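Local structure of O-methyltransferase, putative (Bacillus cereus, 3DUW) at residues L29-A34 and R100-R105; I74-G79 and F134-I139; E113-L118 and Q124-E129; L205-S210 and D214-A219. The protein probably transfers the methyl group of S-adenosyl-L-methionine to a hydroxyl group of an acceptor substrate, and is captured here with the spent cofactor S-adenosyl-L-homocysteine. All blocks are in the same frame, centred on the assembly; numbering follows the deposited sequence.

Overall arrangement
The four contacts lie on one Rossmann-like methyltransferase domain built round a seven-stranded sheet of order 3-2-1-4-5-7-6. Contact 1 pairs helices 23-34 and 93-105, its centre about 18 Å from that of contact 2, where helix 71-77 meets strand 136-139 in the middle of the sheet. Contact 3 joins strand 112-116, at one edge, to helix 119-128; in sequence it is nested inside the loop that contact 2 closes, whereas the segments of contacts 1 and 2 alternate. Contact 4, the hairpin at the other end of the sheet within this chain, where the second subunit continues it, has its centre about 28 Å from that of contact 3. S-adenosyl-L-homocysteine touches residues of contacts 2 and 3.

Contact 1. Residues L29-A34 and R100-R105; sequences LQVNAA and RSNIER
The carboxamides of N32 and N102 meet between two nearly antiparallel helices, their planes turned 56° from each other. N102 ND2 reaches N32 OD1 at 2.9 Å, but the bond is weak because its N-H points well off the acceptor, with an angle of only 125°. The same ND2 also donates to the backbone O of G69, while ND2 of N32 has a weak bond to D41, so both amides are tied to neighbouring loops as well. At the other end of the N102 amide, OD1 takes both terminal nitrogens of R105, one helical turn further on: NH1 lies 2.9 Å from N102 OD1, in the carbonyl plane and on a lone pair, and NH2 lies 3.0 Å from N102 OD1 but tilted out of that plane. The oxygen sits in the plane of the guanidinium, and this end-on fork fixes which way round the N102 amide is turned. R105 can fold back to it because its chain bends at chi3 (-48°). V31 packs beside this pair. Its CG2 rests over one face of the guanidinium, 4.0 Å from R105 NH2, and its CB lies 3.9 Å from N102 OD1. The axes stay 10.7 Å apart at closest approach, a wide spacing bridged by side chains. The arrangement is an antiparallel helix pair, in which helix 23-34 packs against helix 93-105 of the Rossmann-like methyltransferase fold.

Contact 2. Residues I74-G79 and F134-I139; sequences IWLARG and FDFIFI
L76 of helix 71-77 lies against F136 and F138 of strand 136-139, a helix-on-sheet contact in the core of the Rossmann-like methyltransferase fold. The interaction between the segments is apolar and rests on the two branches of the one leucine. CD2 meets the ring of F136, with L76 CD2 to F136 CE1 at 3.8 Å, while CD1 turns to the ring of F138. Each phenylalanine crosses the leucine side chain at about a right angle. F136 and F138, two residues apart on the strand, point to the helix, and I137 between them points away. In both phenylalanines CG is anti to the backbone N (chi1 -168° in F136 and -178° in F138), which sends the ring out from the strand and across the 9.2 Å between L76 CA and F138 CA. Neighbouring elements complete this hydrophobic layer: V54 of helix 44-57 touches L76, and I164 of strand 162-166 touches both rings. Polar links run to other parts of the chain, with D135 in a salt bridge to R158 and R78 in one to D22. F138 also belongs to the pocket of S-adenosyl-L-homocysteine, which touches it; the same ring is met obliquely by the leucine, with L76 CD1 4.1 Å from F138 CD2.

Contact 3. Residues E113-L118 and Q124-E129; sequences EVRTGL and QQIENE. With SAH (S-adenosyl-L-homocysteine), chain C.
R115 and E129 form an end-on, two-pronged salt bridge that ties strand 112-116 to the residue just past the C-terminal end of helix 119-128, successive elements of the Rossmann-like methyltransferase fold. R115 NH2 donates to E129 OE1 at 2.9 Å and R115 NH1 to E129 OE2 at 3.0 Å. Both bonds are nearly straight, at 170° or better, and reach the syn sides of the carboxylate oxygens, although the carboxylate plane is turned 27° from that of the guanidinium. The arginine leaves the strand with CG anti to the backbone N (chi1 -176°) and bends at chi3, which brings its end round to the glutamate. NH1 has a second, weak bond to Q125 OE1 at the guanidinium edge, while NH2 also has a weak bond to Y131, the residue whose hydroxyl holds E113. A water joins Q125 NE2 to T116 O by weak bonds. Packing is lighter: I126 lies over one face of the guanidinium, with its CG1 4.3 Å from R115 CZ. Beyond the strand, G117 and L118 line the adenine of S-adenosyl-L-homocysteine, and L118 sits at the N-cap position of the helix. At the adenine, L118 CA comes within 3.8 Å of SAH N1.

Contact 4. Residues L205-S210 and D214-A219; sequences LQTVGS and DGFIMA
L205 and F216 face each other as an antiparallel hydrogen-bonded pair, linked by L205 N to F216 O and F216 N to L205 O, both 3.0 Å. T207 and D214 form the next such pair, with T207 N to D214 O at 2.8 Å and D214 N to T207 O at 2.9 Å; the first of these is the odd one, its donor standing 46° out of the carbonyl plane. Between them the non-hydrogen-bonded pair Q206 and G215 brings the strands unusually close, with 4.0 Å from Q206 CA to G215 CA. Lacking a side chain, G215 allows this approach, and L205 O lies only 3.1 Å from G215 CA. On the face shared by L205, T207 and F216, the phenylalanine ring leans back over the partner strand, since CG sits between the backbone N and the carbonyl carbon (chi1 69°). T207 CG2 meets the ring at its edge, 3.9 Å from F216 CE1, and L205 runs alongside it, both pointing the same way. The carboxylate of D214 is held by the backbone N atoms of V169 and R170 and by N167. Q206 bonds to Y213 and, across the dimer interface, to W7 and D11 of the second subunit. The hairpin is the outermost part of the sheet within this chain: strand 214-221 lies between strands 162-166 and 200-209, helix 182-196 packs on I217, and residues 206-208 pair with a strand of the second subunit, carrying the sheet across the interface.

Contact 1. Residues L29-A34 and R100-R105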
# COMPACT_ATOMS: atom_id res chain seq x y z
N LEU A 29 0.57 23.24 4.62
CA LEU A 29 -0.36 22.94 5.70
C LEU A 29 -0.67 24.18 6.55
O LEU A 29 -1.79 24.35 7.02
CB LEU A 29 0.19 21.81 6.57
CG LEU A 29 0.29 20.45 5.86
CD1 LEU A 29 1.02 19.46 6.75
CD2 LEU A 29 -1.10 19.94 5.50
N GLN A 30 0.32 25.05 6.74
CA GLN A 30 0.12 26.27 7.51
C GLN A 30 -0.85 27.20 6.79
O GLN A 30 -1.72 27.81 7.41
CB GLN A 30 1.45 27.00 7.73
CG GLN A 30 2.38 26.31 8.71
CD GLN A 30 3.77 26.93 8.72
OE1 GLN A 30 4.63 26.53 9.51
NE2 GLN A 30 3.99 27.90 7.85
N VAL A 31 -0.70 27.32 5.47
CA VAL A 31 -1.59 28.17 4.69
C VAL A 31 -3.00 27.58 4.70
O VAL A 31 -3.97 28.31 4.86
CB VAL A 31 -1.08 28.31 3.24
CG1 VAL A 31 -2.12 29.03 2.38
CG2 VAL A 31 0.24 29.09 3.23
N ASN A 32 -3.11 26.27 4.55
CA ASN A 32 -4.43 25.63 4.57
C ASN A 32 -5.14 25.96 5.89
O ASN A 32 -6.32 26.33 5.89
CB ASN A 32 -4.31 24.11 4.42
CG ASN A 32 -3.94 23.67 3.01
OD1 ASN A 32 -3.82 24.50 2.10
ND2 ASN A 32 -3.76 22.37 2.82
N ALA A 33 -4.42 25.83 6.99
CA ALA A 33 -4.98 26.10 8.31
C ALA A 33 -5.34 27.57 8.49
O ALA A 33 -6.39 27.90 9.04
CB ALA A 33 -4.01 25.67 9.40
N ALA A 34 -4.46 28.47 8.04
CA ALA A 34 -4.72 29.89 8.17
C ALA A 34 -5.99 30.25 7.41
O ALA A 34 -6.73 31.15 7.81
CB ALA A 34 -3.54 30.69 7.63
N ARG A 100 -4.01 25.85 -6.02
CA ARG A 100 -3.18 26.35 -7.11
C ARG A 100 -1.99 27.12 -6.56
O ARG A 100 -0.88 27.01 -7.06
CB ARG A 100 -3.98 27.26 -8.04
CG ARG A 100 -5.06 26.54 -8.82
CD ARG A 100 -5.69 27.43 -9.89
NE ARG A 100 -6.79 26.74 -10.55
CZ ARG A 100 -8.06 26.83 -10.18
NH1 ARG A 100 -8.42 27.61 -9.17
NH2 ARG A 100 -8.98 26.10 -10.80
N SER A 101 -2.24 27.90 -5.50
CA SER A 101 -1.20 28.70 -4.88
C SER A 101 -0.15 27.81 -4.22
O SER A 101 1.05 28.06 -4.35
CB SER A 101 -1.82 29.65 -3.86
OG SER A 101 -2.80 30.47 -4.48
N ASN A 102 -0.59 26.78 -3.52
CA ASN A 102 0.33 25.86 -2.86
C ASN A 102 1.12 25.08 -3.89
O ASN A 102 2.32 24.86 -3.74
CB ASN A 102 -0.42 24.90 -1.94
CG ASN A 102 -0.91 25.58 -0.68
OD1 ASN A 102 -0.27 26.50 -0.17
ND2 ASN A 102 -2.03 25.11 -0.14
N ILE A 103 0.44 24.64 -4.95
CA ILE A 103 1.08 23.89 -6.01
C ILE A 103 2.14 24.75 -6.70
O ILE A 103 3.21 24.28 -7.06
CB ILE A 103 0.04 23.38 -7.02
CG1 ILE A 103 -0.83 22.31 -6.36
CG2 ILE A 103 0.72 22.83 -8.27
CD1 ILE A 103 -2.02 21.87 -7.18
N GLU A 104 1.83 26.04 -6.85
CA GLU A 104 2.76 26.97 -7.48
C GLU A 104 3.98 27.19 -6.59
O GLU A 104 5.11 27.23 -7.08
CB GLU A 104 2.07 28.31 -7.75
CG GLU A 104 2.99 29.39 -8.30
CD GLU A 104 3.62 29.01 -9.62
OE1 GLU A 104 2.86 28.78 -10.59
OE2 GLU A 104 4.86 28.93 -9.70
N ARG A 105 3.75 27.32 -5.29
CA ARG A 105 4.85 27.53 -4.35
C ARG A 105 5.76 26.31 -4.33
O ARG A 105 6.95 26.42 -4.02
CB ARG A 105 4.31 27.82 -2.95
CG ARG A 105 5.22 28.75 -2.13
CD ARG A 105 4.63 29.13 -0.77
NE ARG A 105 3.24 29.56 -0.86
CZ ARG A 105 2.20 28.76 -0.61
NH1 ARG A 105 2.41 27.50 -0.25
NH2 ARG A 105 0.97 29.22 -0.74

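Contact 2. Residues I74-G79 and F134-I139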
# COMPACT_ATOMS: atom_id res chain seq x y z
N ILE A 74 0.50 17.46 -4.34
CA ILE A 74 1.95 17.67 -4.40
C ILE A 74 2.69 16.33 -4.25
O ILE A 74 3.65 16.06 -4.97
CB ILE A 74 2.39 18.68 -3.32
CG1 ILE A 74 1.88 20.07 -3.71
CG2 ILE A 74 3.90 18.67 -3.17
CD1 ILE A 74 1.96 21.10 -2.61
N TRP A 75 2.24 15.50 -3.31
CA TRP A 75 2.88 14.19 -3.13
C TRP A 75 2.76 13.38 -4.42
O TRP A 75 3.72 12.74 -4.85
CB TRP A 75 2.22 13.41 -1.99
CG TRP A 75 2.65 13.82 -0.61
CD1 TRP A 75 1.93 14.54 0.29
CD2 TRP A 75 3.88 13.48 0.04
NE1 TRP A 75 2.63 14.66 1.47
CE2 TRP A 75 3.83 14.02 1.34
CE3 TRP A 75 5.03 12.77 -0.35
CZ2 TRP A 75 4.88 13.88 2.26
CZ3 TRP A 75 6.07 12.62 0.56
CH2 TRP A 75 5.99 13.17 1.85
N LEU A 76 1.57 13.40 -5.02
CA LEU A 76 1.34 12.66 -6.26
C LEU A 76 2.19 13.19 -7.41
O LEU A 76 2.84 12.43 -8.12
CB LEU A 76 -0.14 12.74 -6.65
CG LEU A 76 -1.13 11.98 -5.76
CD1 LEU A 76 -2.55 12.41 -6.07
CD2 LEU A 76 -0.97 10.48 -5.98
N ALA A 77 2.20 14.51 -7.57
CA ALA A 77 2.96 15.13 -8.64
C ALA A 77 4.46 14.85 -8.51
O ALA A 77 5.16 14.69 -9.51
CB ALA A 77 2.71 16.63 -8.66
N ARG A 78 4.95 14.80 -7.28
CA ARG A 78 6.36 14.54 -7.06
C ARG A 78 6.76 13.12 -7.41
O ARG A 78 7.95 12.79 -7.44
CB ARG A 78 6.74 14.88 -5.62
CG ARG A 78 6.80 16.37 -5.36
CD ARG A 78 7.10 16.67 -3.91
NE ARG A 78 7.41 18.08 -3.72
CZ ARG A 78 7.68 18.63 -2.54
NH1 ARG A 78 7.67 17.89 -1.45
NH2 ARG A 78 7.96 19.93 -2.46
N GLY A 79 5.78 12.27 -7.67
CA GLY A 79 6.07 10.89 -8.04
C GLY A 79 6.24 10.74 -9.54
O GLY A 79 6.66 9.68 -10.02
N PHE A 134 -6.17 7.81 -17.84
CA PHE A 134 -5.41 8.04 -16.62
C PHE A 134 -4.87 6.72 -16.09
O PHE A 134 -5.60 5.73 -16.01
CB PHE A 134 -6.31 8.71 -15.58
CG PHE A 134 -6.74 10.09 -15.96
CD1 PHE A 134 -5.84 11.16 -15.88
CD2 PHE A 134 -8.02 10.34 -16.44
CE1 PHE A 134 -6.22 12.44 -16.28
CE2 PHE A 134 -8.41 11.62 -16.83
CZ PHE A 134 -7.50 12.67 -16.75
N ASP A 135 -3.58 6.71 -15.74
CA ASP A 135 -2.92 5.51 -15.24
C ASP A 135 -3.03 5.34 -13.73
O ASP A 135 -2.82 4.25 -13.21
CB ASP A 135 -1.42 5.52 -15.60
CG ASP A 135 -1.14 6.10 -16.96
OD1 ASP A 135 -1.74 5.63 -17.95
OD2 ASP A 135 -0.30 7.02 -17.05
N PHE A 136 -3.36 6.43 -13.03
CA PHE A 136 -3.46 6.40 -11.57
C PHE A 136 -4.58 7.36 -11.18
O PHE A 136 -4.58 8.52 -11.58
CB PHE A 136 -2.12 6.84 -10.98
CG PHE A 136 -1.99 6.60 -9.50
CD1 PHE A 136 -2.64 7.42 -8.59
CD2 PHE A 136 -1.18 5.58 -9.03
CE1 PHE A 136 -2.49 7.22 -7.21
CE2 PHE A 136 -1.03 5.37 -7.66
CZ PHE A 136 -1.68 6.19 -6.75
N ILE A 137 -5.54 6.87 -10.40
CA ILE A 137 -6.68 7.68 -9.99
C ILE A 137 -6.86 7.65 -8.47
O ILE A 137 -6.97 6.57 -7.87
CB ILE A 137 -7.96 7.18 -10.69
CG1 ILE A 137 -7.74 7.16 -12.21
CG2 ILE A 137 -9.15 8.06 -10.33
CD1 ILE A 137 -8.87 6.55 -12.99
N PHE A 138 -6.89 8.83 -7.86
CA PHE A 138 -7.05 8.96 -6.42
C PHE A 138 -8.41 9.58 -6.13
O PHE A 138 -8.67 10.73 -6.50
CB PHE A 138 -5.93 9.84 -5.85
CG PHE A 138 -5.96 10.00 -4.35
CD1 PHE A 138 -6.19 8.90 -3.52
CD2 PHE A 138 -5.75 11.24 -3.76
CE1 PHE A 138 -6.19 9.04 -2.13
CE2 PHE A 138 -5.75 11.39 -2.37
CZ PHE A 138 -5.97 10.29 -1.55
N ILE A 139 -9.29 8.80 -5.51
CA ILE A 139 -10.63 9.26 -5.18
C ILE A 139 -10.64 9.69 -3.72
O ILE A 139 -10.56 8.86 -2.81
CB ILE A 139 -11.66 8.13 -5.41
CG1 ILE A 139 -11.54 7.62 -6.85
CG2 ILE A 139 -13.06 8.65 -5.15
CD1 ILE A 139 -12.46 6.46 -7.19

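Contact 3. Residues E113-L118 and Q124-E129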
# COMPACT_ATOMS: atom_id res chain seq x y z
N GLU A 113 -2.87 20.51 -13.10
CA GLU A 113 -4.01 21.30 -13.55
C GLU A 113 -5.11 21.12 -12.51
O GLU A 113 -5.54 19.99 -12.25
CB GLU A 113 -4.51 20.82 -14.91
CG GLU A 113 -5.87 21.41 -15.30
CD GLU A 113 -6.30 21.01 -16.70
OE1 GLU A 113 -6.29 19.80 -17.01
OE2 GLU A 113 -6.66 21.92 -17.48
N VAL A 114 -5.54 22.22 -11.91
CA VAL A 114 -6.61 22.18 -10.92
C VAL A 114 -7.87 22.68 -11.63
O VAL A 114 -7.89 23.81 -12.12
CB VAL A 114 -6.33 23.11 -9.72
CG1 VAL A 114 -7.50 23.07 -8.74
CG2 VAL A 114 -5.05 22.70 -9.01
N ARG A 115 -8.89 21.84 -11.71
CA ARG A 115 -10.14 22.23 -12.36
C ARG A 115 -11.22 22.47 -11.32
O ARG A 115 -11.57 21.57 -10.54
CB ARG A 115 -10.59 21.16 -13.36
CG ARG A 115 -11.84 21.58 -14.14
CD ARG A 115 -12.20 20.62 -15.27
NE ARG A 115 -11.13 20.47 -16.24
CZ ARG A 115 -11.32 20.40 -17.56
NH1 ARG A 115 -12.54 20.49 -18.07
NH2 ARG A 115 -10.28 20.26 -18.37
N THR A 116 -11.76 23.68 -11.30
CA THR A 116 -12.80 24.04 -10.35
C THR A 116 -14.19 23.62 -10.82
O THR A 116 -14.53 23.80 -11.99
CB THR A 116 -12.83 25.56 -10.11
OG1 THR A 116 -11.54 25.99 -9.65
CG2 THR A 116 -13.87 25.91 -9.06
N GLY A 117 -14.97 23.07 -9.90
CA GLY A 117 -16.32 22.65 -10.23
C GLY A 117 -16.67 21.31 -9.62
O GLY A 117 -15.81 20.63 -9.07
N LEU A 118 -17.95 20.94 -9.69
CA LEU A 118 -18.37 19.66 -9.16
C LEU A 118 -17.68 18.59 -9.99
O LEU A 118 -17.69 18.64 -11.23
CB LEU A 118 -19.89 19.52 -9.26
CG LEU A 118 -20.70 20.53 -8.43
CD1 LEU A 118 -22.18 20.35 -8.68
CD2 LEU A 118 -20.38 20.35 -6.95
N GLN A 124 -17.14 14.79 -17.01
CA GLN A 124 -17.80 14.73 -18.31
C GLN A 124 -17.01 15.59 -19.29
O GLN A 124 -16.84 15.22 -20.45
CB GLN A 124 -19.23 15.23 -18.19
CG GLN A 124 -20.03 15.15 -19.49
CD GLN A 124 -20.03 13.76 -20.09
OE1 GLN A 124 -19.17 13.41 -20.90
NE2 GLN A 124 -21.00 12.94 -19.69
N GLN A 125 -16.54 16.74 -18.82
CA GLN A 125 -15.76 17.65 -19.65
C GLN A 125 -14.45 16.99 -20.06
O GLN A 125 -14.02 17.10 -21.21
CB GLN A 125 -15.47 18.95 -18.90
CG GLN A 125 -16.69 19.80 -18.62
CD GLN A 125 -16.37 21.04 -17.82
OE1 GLN A 125 -15.49 21.82 -18.18
NE2 GLN A 125 -17.08 21.23 -16.71
N ILE A 126 -13.81 16.32 -19.11
CA ILE A 126 -12.55 15.64 -19.37
C ILE A 126 -12.72 14.59 -20.47
O ILE A 126 -11.86 14.44 -21.33
CB ILE A 126 -12.00 14.99 -18.08
CG1 ILE A 126 -11.54 16.09 -17.12
CG2 ILE A 126 -10.86 14.03 -18.40
CD1 ILE A 126 -11.17 15.61 -15.74
N GLU A 127 -13.84 13.87 -20.44
CA GLU A 127 -14.10 12.87 -21.47
C GLU A 127 -14.33 13.58 -22.80
O GLU A 127 -13.78 13.17 -23.83
CB GLU A 127 -15.32 12.03 -21.12
CG GLU A 127 -15.77 11.13 -22.26
CD GLU A 127 -16.85 10.15 -21.86
OE1 GLU A 127 -17.89 10.59 -21.33
OE2 GLU A 127 -16.65 8.94 -22.08
N ASN A 128 -15.14 14.63 -22.77
CA ASN A 128 -15.43 15.41 -23.97
C ASN A 128 -14.13 15.90 -24.59
O ASN A 128 -13.95 15.85 -25.81
CB ASN A 128 -16.31 16.62 -23.63
CG ASN A 128 -17.74 16.23 -23.31
OD1 ASN A 128 -18.54 17.08 -22.91
ND2 ASN A 128 -18.06 14.96 -23.49
N GLU A 129 -13.23 16.38 -23.74
CA GLU A 129 -11.94 16.85 -24.19
C GLU A 129 -11.12 15.60 -24.52
O GLU A 129 -11.51 14.49 -24.14
CB GLU A 129 -11.29 17.71 -23.10
CG GLU A 129 -11.98 19.07 -22.95
CD GLU A 129 -11.70 19.78 -21.64
OE1 GLU A 129 -10.53 19.82 -21.22
OE2 GLU A 129 -12.66 20.32 -21.04
N SAH C . -7.03 14.63 -1.05
CA SAH C . -6.77 16.00 -0.46
CB SAH C . -7.90 16.42 0.41
CG SAH C . -9.27 16.55 -0.22
SD SAH C . -10.52 16.77 1.12
C SAH C . -5.48 15.91 0.42
O SAH C . -4.94 14.81 0.57
OXT SAH C . -5.06 17.00 0.94
C5' SAH C . -11.98 16.53 0.19
C4' SAH C . -12.18 17.69 -0.90
O4' SAH C . -13.39 17.28 -1.53
C3' SAH C . -12.50 19.08 -0.37
O3' SAH C . -11.54 20.06 -0.80
C2' SAH C . -13.96 19.33 -0.91
O2' SAH C . -14.25 20.70 -1.14
C1' SAH C . -13.99 18.46 -2.15
N9 SAH C . -15.19 18.13 -2.64
C8 SAH C . -16.40 17.81 -2.04
N7 SAH C . -17.37 17.54 -2.86
C5 SAH C . -16.79 17.68 -4.15
C6 SAH C . -17.35 17.52 -5.46
N6 SAH C . -18.62 17.17 -5.69
N1 SAH C . -16.48 17.74 -6.50
C2 SAH C . -15.17 18.09 -6.31
N3 SAH C . -14.60 18.27 -5.07
C4 SAH C . -15.46 18.04 -4.04
O HOH W 1 -16.33 21.83 -14.23

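Contact 4. Residues L205-S210 and D214-A219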
# COMPACT_ATOMS: atom_id res chain seq x y z
N LEU A 205 -7.03 -2.01 3.07
CA LEU A 205 -6.29 -2.14 4.32
C LEU A 205 -6.83 -1.11 5.29
O LEU A 205 -7.13 0.03 4.90
CB LEU A 205 -4.79 -1.90 4.10
CG LEU A 205 -4.01 -2.89 3.22
CD1 LEU A 205 -2.53 -2.52 3.21
CD2 LEU A 205 -4.21 -4.31 3.74
N GLN A 206 -7.00 -1.51 6.54
CA GLN A 206 -7.46 -0.60 7.58
C GLN A 206 -6.18 -0.00 8.14
O GLN A 206 -5.20 -0.71 8.37
CB GLN A 206 -8.18 -1.36 8.69
CG GLN A 206 -9.32 -2.23 8.23
CD GLN A 206 -9.96 -2.96 9.40
OE1 GLN A 206 -10.43 -2.32 10.35
NE2 GLN A 206 -9.98 -4.28 9.34
N THR A 207 -6.18 1.31 8.35
CA THR A 207 -4.99 1.96 8.88
C THR A 207 -5.30 2.80 10.10
O THR A 207 -6.44 3.21 10.32
CB THR A 207 -4.33 2.90 7.84
OG1 THR A 207 -5.20 4.02 7.57
CG2 THR A 207 -4.06 2.16 6.54
N VAL A 208 -4.28 3.03 10.91
CA VAL A 208 -4.41 3.90 12.07
C VAL A 208 -3.22 4.84 12.00
O VAL A 208 -2.21 4.54 11.37
CB VAL A 208 -4.42 3.14 13.42
CG1 VAL A 208 -5.69 2.32 13.54
CG2 VAL A 208 -3.19 2.26 13.56
N GLY A 209 -3.34 5.99 12.65
CA GLY A 209 -2.27 6.95 12.63
C GLY A 209 -2.78 8.27 13.15
O GLY A 209 -3.79 8.31 13.85
N SER A 210 -2.09 9.35 12.80
CA SER A 210 -2.47 10.68 13.26
C SER A 210 -3.89 11.11 12.93
O SER A 210 -4.46 11.96 13.62
CB SER A 210 -1.48 11.72 12.72
OG SER A 210 -1.45 11.71 11.31
N ASP A 214 -9.01 4.49 10.07
CA ASP A 214 -9.67 4.57 8.76
C ASP A 214 -9.08 3.49 7.85
O ASP A 214 -8.77 2.40 8.31
CB ASP A 214 -9.45 5.97 8.16
CG ASP A 214 -10.60 6.43 7.28
OD1 ASP A 214 -11.34 5.57 6.75
OD2 ASP A 214 -10.75 7.66 7.11
N GLY A 215 -8.92 3.80 6.57
CA GLY A 215 -8.39 2.81 5.66
C GLY A 215 -8.56 3.20 4.21
O GLY A 215 -9.20 4.20 3.89
N PHE A 216 -7.99 2.40 3.32
CA PHE A 216 -8.07 2.68 1.90
C PHE A 216 -8.23 1.44 1.04
O PHE A 216 -7.87 0.33 1.44
CB PHE A 216 -6.81 3.43 1.42
CG PHE A 216 -5.56 2.60 1.44
CD1 PHE A 216 -4.88 2.35 2.63
CD2 PHE A 216 -5.06 2.05 0.26
CE1 PHE A 216 -3.73 1.56 2.65
CE2 PHE A 216 -3.91 1.26 0.27
CZ PHE A 216 -3.24 1.02 1.47
N ILE A 217 -8.79 1.66 -0.14
CA ILE A 217 -8.97 0.61 -1.12
C ILE A 217 -7.92 0.83 -2.21
O ILE A 217 -7.61 1.96 -2.58
CB ILE A 217 -10.38 0.68 -1.78
CG1 ILE A 217 -11.39 -0.07 -0.91
CG2 ILE A 217 -10.34 0.12 -3.20
CD1 ILE A 217 -12.84 0.20 -1.29
N MSE A 218 -7.33 -0.27 -2.67
CA MSE A 218 -6.36 -0.21 -3.76
C MSE A 218 -6.90 -1.21 -4.77
O MSE A 218 -7.07 -2.39 -4.47
CB MSE A 218 -4.95 -0.61 -3.32
CG MSE A 218 -3.94 -0.54 -4.46
SE MSE A 218 -2.09 -0.69 -3.91
CE MSE A 218 -1.96 -2.61 -3.87
N ALA A 219 -7.20 -0.71 -5.97
CA ALA A 219 -7.75 -1.53 -7.03
C ALA A 219 -6.94 -1.40 -8.30
O ALA A 219 -6.29 -0.38 -8.54
CB ALA A 219 -9.19 -1.12 -7.30